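PDB 6U8T: PfhB2 from Pasteurella multocida, which acts as a cysteine protease through its YopT-like domain, which probably cleaves proteins of the host cell that the toxin reaches. Local coordinates for the interface of chains A and B. Numbering follows the deposited sequence. Chains: chain A/B, PfhB2.

Contact 1: the interface of chains A and B. Residues chain A 125-127, 134-135, 154; chain B 199, 212-214.
With CG set between its own backbone N and carbonyl carbon (chi1 78°), the side chain of B:Phe214 stands up from its strand and slips its ring between A:Gly125 and A:Leu135. A:Gly125 lies across one face, its CA 3.7 Å from the ring centroid of B:Phe214; lacking a side chain, it lets the aromatic ring settle directly on the backbone. Over the opposite face, offset toward the rim, lies CA of A:Leu135 from helix 133-140. The side chain of A:Leu135 adds a further contact: its CG is anti to the backbone N (chi1 169°), and its CD1 methyl reaches CD1 of B:Phe214 at 3.8 Å. A:Ile154, from the strand on the other flank, touches the root of the ring, CD1 to CB of B:Phe214 at 3.6 Å. Flat and apolar, phenylalanine suits a slot walled by backbone and aliphatic groups.

Beneath the ring, strand 122-127 of chain A pairs antiparallel with strand 212-219 of chain B. A:Val127 and B:Arg212 exchange hydrogen bonds, N of A:Val127 to O of B:Arg212 being 2.7 Å. CB and CG2 of the branched A:Val127 pack obliquely against CZ2, on the benzo ring of B:Trp199, and CG1 comes to CD2 of the B:Phe214 ring. N of B:Phe214 bonds to O of A:Gly125 at 3.1 Å, approaching from well above the carbonyl plane. A water also contacts that oxygen, and lies 3.0 Å from O of B:Phe214.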
ATOM      1  N   GLY A 125      -7.827  16.697   3.254  1.00 37.38           N
ATOM      2  CA  GLY A 125      -6.475  17.171   2.925  1.00 37.69           C
ATOM      3  C   GLY A 125      -5.597  16.022   2.485  1.00 36.56           C
ATOM      4  O   GLY A 125      -6.124  14.934   2.206  1.00 33.62           O
ATOM      5  N   THR A 126      -4.300  16.301   2.424  1.00 37.19           N
ATOM      6  CA  THR A 126      -3.248  15.416   1.902  1.00 38.13           C
ATOM      7  C   THR A 126      -2.145  15.324   2.971  1.00 38.35           C
ATOM      8  O   THR A 126      -1.884  16.360   3.589  1.00 37.16           O
ATOM      9  CB  THR A 126      -2.849  16.001   0.541  1.00 39.82           C
ATOM     10  OG1 THR A 126      -3.276  15.073  -0.460  1.00 39.36           O
ATOM     11  CG2 THR A 126      -1.380  16.329   0.427  1.00 41.48           C
ATOM     12  N   VAL A 127      -1.513  14.159   3.144  1.00 36.75           N
ATOM     13  CA  VAL A 127      -0.232  14.028   3.905  1.00 37.93           C
ATOM     14  C   VAL A 127       0.844  13.498   2.959  1.00 38.90           C
ATOM     15  O   VAL A 127       0.476  12.977   1.898  1.00 37.19           O
ATOM     16  CB  VAL A 127      -0.380  13.096   5.118  1.00 37.05           C
ATOM     17  CG1 VAL A 127      -1.328  13.652   6.162  1.00 38.90           C
ATOM     18  CG2 VAL A 127      -0.803  11.692   4.714  1.00 35.84           C
ATOM     19  N   ALA A 134      -1.056  20.390   7.206  1.00 46.69           N
ATOM     20  CA  ALA A 134      -2.523  20.570   7.069  1.00 45.95           C
ATOM     21  C   ALA A 134      -3.248  19.610   8.022  1.00 44.56           C
ATOM     22  O   ALA A 134      -4.229  20.049   8.630  1.00 47.57           O
ATOM     23  CB  ALA A 134      -2.972  20.401   5.645  1.00 44.48           C
ATOM     24  N   LEU A 135      -2.772  18.373   8.172  1.00 41.50           N
ATOM     25  CA  LEU A 135      -3.373  17.361   9.085  1.00 40.96           C
ATOM     26  C   LEU A 135      -3.282  17.875  10.523  1.00 42.52           C
ATOM     27  O   LEU A 135      -4.307  17.821  11.231  1.00 42.42           O
ATOM     28  CB  LEU A 135      -2.634  16.021   8.962  1.00 39.10           C
ATOM     29  CG  LEU A 135      -2.992  14.985  10.030  1.00 39.03           C
ATOM     30  CD1 LEU A 135      -4.454  14.593   9.963  1.00 39.35           C
ATOM     31  CD2 LEU A 135      -2.132  13.752   9.900  1.00 38.84           C
ATOM     32  N   ILE A 154      -6.621   8.368   7.925  1.00 33.31           N
ATOM     33  CA  ILE A 154      -5.294   8.580   7.285  1.00 34.16           C
ATOM     34  C   ILE A 154      -5.086   7.416   6.308  1.00 32.42           C
ATOM     35  O   ILE A 154      -5.397   6.251   6.668  1.00 32.03           O
ATOM     36  CB  ILE A 154      -4.168   8.640   8.345  1.00 37.36           C
ATOM     37  CG1 ILE A 154      -4.336   9.782   9.345  1.00 42.25           C
ATOM     38  CG2 ILE A 154      -2.789   8.699   7.729  1.00 36.78           C
ATOM     39  CD1 ILE A 154      -3.976  11.117   8.769  1.00 47.42           C
TER
ATOM     40  N   TRP B 199       5.613  10.605  13.289  1.00 44.18           N
ATOM     41  CA  TRP B 199       5.238  10.407  11.871  1.00 43.98           C
ATOM     42  C   TRP B 199       6.147   9.362  11.232  1.00 45.67           C
ATOM     43  O   TRP B 199       5.602   8.433  10.644  1.00 45.68           O
ATOM     44  CB  TRP B 199       5.258  11.741  11.137  1.00 43.26           C
ATOM     45  CG  TRP B 199       4.654  11.657   9.787  1.00 39.82           C
ATOM     46  CD1 TRP B 199       5.257  12.005   8.624  1.00 40.19           C
ATOM     47  CD2 TRP B 199       3.344  11.187   9.446  1.00 38.34           C
ATOM     48  NE1 TRP B 199       4.416  11.783   7.562  1.00 39.04           N
ATOM     49  CE2 TRP B 199       3.225  11.291   8.038  1.00 38.35           C
ATOM     50  CE3 TRP B 199       2.247  10.725  10.175  1.00 38.18           C
ATOM     51  CZ2 TRP B 199       2.070  10.901   7.356  1.00 35.80           C
ATOM     52  CZ3 TRP B 199       1.101  10.356   9.495  1.00 37.46           C
ATOM     53  CH2 TRP B 199       1.016  10.439   8.109  1.00 35.09           C
ATOM     54  N   ARG B 212      -1.251  11.442   0.136  1.00 42.30           N
ATOM     55  CA  ARG B 212      -2.253  10.451   0.587  1.00 38.42           C
ATOM     56  C   ARG B 212      -3.353  11.244   1.286  1.00 36.28           C
ATOM     57  O   ARG B 212      -3.037  12.284   1.871  1.00 37.56           O
ATOM     58  CB  ARG B 212      -1.608   9.413   1.505  1.00 37.95           C
ATOM     59  CG  ARG B 212      -0.478   8.630   0.852  1.00 37.08           C
ATOM     60  CD  ARG B 212      -0.045   7.468   1.713  1.00 36.60           C
ATOM     61  NE  ARG B 212       0.633   7.936   2.917  1.00 38.18           N
ATOM     62  CZ  ARG B 212       1.868   8.426   2.949  1.00 41.18           C
ATOM     63  NH1 ARG B 212       2.602   8.542   1.852  1.00 44.74           N
ATOM     64  NH2 ARG B 212       2.367   8.829   4.090  1.00 44.91           N
ATOM     65  N   PHE B 213      -4.592  10.775   1.198  1.00 33.54           N
ATOM     66  CA  PHE B 213      -5.790  11.462   1.739  1.00 34.08           C
ATOM     67  C   PHE B 213      -5.834  11.282   3.254  1.00 34.77           C
ATOM     68  O   PHE B 213      -5.393  10.262   3.809  1.00 33.76           O
ATOM     69  CB  PHE B 213      -7.056  10.931   1.078  1.00 32.92           C
ATOM     70  CG  PHE B 213      -7.146  11.212  -0.398  1.00 32.30           C
ATOM     71  CD1 PHE B 213      -6.929  12.490  -0.892  1.00 33.76           C
ATOM     72  CD2 PHE B 213      -7.435  10.192  -1.298  1.00 30.73           C
ATOM     73  CE1 PHE B 213      -7.048  12.755  -2.253  1.00 33.81           C
ATOM     74  CE2 PHE B 213      -7.554  10.467  -2.649  1.00 30.73           C
ATOM     75  CZ  PHE B 213      -7.346  11.741  -3.126  1.00 31.80           C
ATOM     76  N   PHE B 214      -6.326  12.308   3.919  1.00 36.90           N
ATOM     77  CA  PHE B 214      -6.760  12.259   5.333  1.00 37.73           C
ATOM     78  C   PHE B 214      -8.132  12.917   5.384  1.00 38.62           C
ATOM     79  O   PHE B 214      -8.476  13.658   4.469  1.00 40.25           O
ATOM     80  CB  PHE B 214      -5.740  12.941   6.252  1.00 38.66           C
ATOM     81  CG  PHE B 214      -5.796  14.450   6.262  1.00 41.01           C
ATOM     82  CD1 PHE B 214      -6.783  15.116   6.978  1.00 42.66           C
ATOM     83  CD2 PHE B 214      -4.822  15.196   5.621  1.00 41.03           C
ATOM     84  CE1 PHE B 214      -6.808  16.497   7.032  1.00 45.34           C
ATOM     85  CE2 PHE B 214      -4.843  16.578   5.683  1.00 43.95           C
ATOM     86  CZ  PHE B 214      -5.847  17.228   6.377  1.00 46.17           C
TER
HETATM   87  O   HOH W   1      -8.887  14.072   1.505  1.00 22.30           O

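Contact 2: the interface of chains A and B. Residues chain A 166-169, 219, 221; chain B 146-149.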
ATOM      1  N   LEU A 166       7.285 -11.230 -21.795  1.00 12.93           N
ATOM      2  CA  LEU A 166       7.910 -11.343 -23.138  1.00 13.93           C
ATOM      3  C   LEU A 166       6.776 -11.488 -24.148  1.00 15.32           C
ATOM      4  O   LEU A 166       5.935 -12.410 -23.980  1.00 16.74           O
ATOM      5  CB  LEU A 166       8.834 -12.556 -23.134  1.00 13.65           C
ATOM      6  CG  LEU A 166       9.484 -12.912 -24.471  1.00 13.70           C
ATOM      7  CD1 LEU A 166      10.540 -11.905 -24.892  1.00 13.53           C
ATOM      8  CD2 LEU A 166      10.077 -14.297 -24.367  1.00 14.22           C
ATOM      9  N   VAL A 167       6.690 -10.576 -25.101  1.00 16.76           N
ATOM     10  CA  VAL A 167       5.724 -10.743 -26.215  1.00 18.17           C
ATOM     11  C   VAL A 167       6.528 -11.037 -27.487  1.00 19.35           C
ATOM     12  O   VAL A 167       7.489 -10.348 -27.743  1.00 20.75           O
ATOM     13  CB  VAL A 167       4.632  -9.657 -26.315  1.00 18.78           C
ATOM     14  CG1 VAL A 167       4.755  -8.581 -25.298  1.00 18.90           C
ATOM     15  CG2 VAL A 167       4.364  -9.132 -27.725  1.00 20.14           C
ATOM     16  N   GLN A 168       6.193 -12.134 -28.156  1.00 21.17           N
ATOM     17  CA  GLN A 168       6.775 -12.593 -29.452  1.00 25.64           C
ATOM     18  C   GLN A 168       5.618 -12.859 -30.417  1.00 25.88           C
ATOM     19  O   GLN A 168       4.971 -13.870 -30.257  1.00 26.05           O
ATOM     20  CB  GLN A 168       7.597 -13.861 -29.246  1.00 27.07           C
ATOM     21  CG  GLN A 168       8.882 -13.562 -28.490  1.00 32.32           C
ATOM     22  CD  GLN A 168       9.668 -14.770 -28.075  1.00 37.10           C
ATOM     23  OE1 GLN A 168       9.108 -15.772 -27.630  1.00 40.31           O
ATOM     24  NE2 GLN A 168      10.985 -14.615 -28.119  1.00 40.03           N
ATOM     25  N   GLY A 169       5.330 -11.928 -31.309  1.00 27.33           N
ATOM     26  CA  GLY A 169       4.126 -11.988 -32.147  1.00 28.52           C
ATOM     27  C   GLY A 169       2.913 -12.012 -31.262  1.00 29.20           C
ATOM     28  O   GLY A 169       2.799 -11.104 -30.414  1.00 29.20           O
ATOM     29  N   TYR A 219      12.487  -3.712 -23.402  1.00 16.95           N
ATOM     30  CA  TYR A 219      13.799  -4.250 -23.827  1.00 18.20           C
ATOM     31  C   TYR A 219      13.636  -5.029 -25.135  1.00 18.22           C
ATOM     32  O   TYR A 219      12.592  -5.670 -25.355  1.00 17.75           O
ATOM     33  CB  TYR A 219      14.404  -5.143 -22.726  1.00 17.46           C
ATOM     34  CG  TYR A 219      14.467  -4.458 -21.392  1.00 18.06           C
ATOM     35  CD1 TYR A 219      15.520  -3.633 -21.034  1.00 18.37           C
ATOM     36  CD2 TYR A 219      13.422  -4.617 -20.496  1.00 17.81           C
ATOM     37  CE1 TYR A 219      15.539  -3.003 -19.801  1.00 19.64           C
ATOM     38  CE2 TYR A 219      13.432  -3.987 -19.264  1.00 19.05           C
ATOM     39  CZ  TYR A 219      14.503  -3.196 -18.906  1.00 19.40           C
ATOM     40  OH  TYR A 219      14.514  -2.581 -17.684  1.00 23.55           O
ATOM     41  N   ALA A 221      13.943  -8.165 -27.464  1.00 26.91           N
ATOM     42  CA  ALA A 221      13.847  -9.626 -27.188  1.00 32.75           C
ATOM     43  C   ALA A 221      15.110 -10.328 -27.694  1.00 39.10           C
ATOM     44  O   ALA A 221      15.357 -11.436 -27.201  1.00 55.02           O
ATOM     45  CB  ALA A 221      12.639 -10.245 -27.831  1.00 32.73           C
TER
ATOM     46  N   THR B 146       7.977  -7.039 -33.642  1.00 31.74           N
ATOM     47  CA  THR B 146       6.909  -8.016 -33.274  1.00 31.33           C
ATOM     48  C   THR B 146       7.208  -8.610 -31.894  1.00 27.73           C
ATOM     49  O   THR B 146       6.310  -9.267 -31.340  1.00 28.47           O
ATOM     50  CB  THR B 146       6.720  -9.088 -34.350  1.00 32.87           C
ATOM     51  OG1 THR B 146       7.869  -9.921 -34.293  1.00 34.79           O
ATOM     52  CG2 THR B 146       6.560  -8.525 -35.746  1.00 35.12           C
ATOM     53  N   ALA B 147       8.383  -8.345 -31.331  1.00 25.43           N
ATOM     54  CA  ALA B 147       8.862  -8.925 -30.064  1.00 24.20           C
ATOM     55  C   ALA B 147       9.368  -7.829 -29.109  1.00 22.89           C
ATOM     56  O   ALA B 147       9.900  -6.792 -29.569  1.00 23.57           O
ATOM     57  CB  ALA B 147       9.938  -9.942 -30.365  1.00 23.43           C
ATOM     58  N   GLY B 148       9.236  -8.088 -27.813  1.00 21.50           N
ATOM     59  CA  GLY B 148       9.857  -7.276 -26.738  1.00 19.57           C
ATOM     60  C   GLY B 148       9.615  -7.847 -25.356  1.00 17.26           C
ATOM     61  O   GLY B 148       8.594  -8.510 -25.122  1.00 16.72           O
ATOM     62  N   ALA B 149      10.582  -7.625 -24.485  1.00 16.16           N
ATOM     63  CA  ALA B 149      10.550  -7.960 -23.055  1.00 15.80           C
ATOM     64  C   ALA B 149      10.225  -6.685 -22.264  1.00 15.66           C
ATOM     65  O   ALA B 149      10.650  -5.603 -22.689  1.00 15.98           O
ATOM     66  CB  ALA B 149      11.902  -8.531 -22.675  1.00 16.21           C
TER
HETATM   67  O   HOH W   2       3.473  -8.534 -31.243  1.00 28.85           O
HETATM   68  O   HOH W   3      12.956  -6.732 -30.021  1.00 40.47           O
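The carbonyl oxygen of B:Thr146 is gripped from two directions: N of A:Gly169 donates to it at 2.8 Å, coming from above the carbonyl plane, and a water lies 2.9 Å from the same O of B:Thr146. That water also contacts O of A:Gly169, so it closes a small bridge at the end of the paired strands. A:Gly169 turns the chain away here with a positive phi (59°), a conformation that glycine adopts readily.

Further along, A:Val167 and B:Gly148 form a reciprocal pair of hydrogen bonds. N of A:Val167 meets O of B:Gly148 at 2.8 Å and N of B:Gly148 returns to O of A:Val167 at 2.9 Å, both nearly straight on to the carbonyls. The lack of a side chain on B:Gly148 suits a residue closely faced by a neighbouring strand, while the beta-branched A:Val167 favours the extended backbone.

On its other edge the same chain B segment meets A:Tyr219. N of A:Tyr219 donates to O of B:Ala149 at 2.7 Å, and N of B:Ala149 answers to O of A:Tyr219 at 2.9 Å. With CG beside the backbone N (chi1 -53°), the tyrosine ring is placed with its CD2 carbon beside the first of these bonds, 3.7 Å from O of B:Ala149. Just beyond the end of strand 212-219 the small methyls of A:Ala221 and B:Ala147 meet, CB to CB at 3.7 Å; alanine fits here because it adds no bulk. A second water joins N of A:Ala221 to O of B:Ala147, continuing the pairing where direct bonds give way.

In the fold, the start of strand 147-155 of chain B is thus inserted between strands 160-168 and 212-219 of chain A, as an inner strand of a sheet built from both chains.

Contact 1 and contact 2 lie about 42 Å apart, centre to centre of their C-alpha atoms, in opposite halves of the two-fold dimer. They share strands 147-155 and 212-219, with the chains exchanged. In contact 1, strand 212-219 of chain B lies between strands 122-127 and 147-155 of chain A; in contact 2, strand 147-155 of chain B lies between strands 160-168 and 212-219 of chain A. Each sheet is therefore woven from both copies, which suggests a strand-exchanged dimer with the crossover between strands 147-155 and 160-168. The structure alone does not show whether this dimer forms in solution.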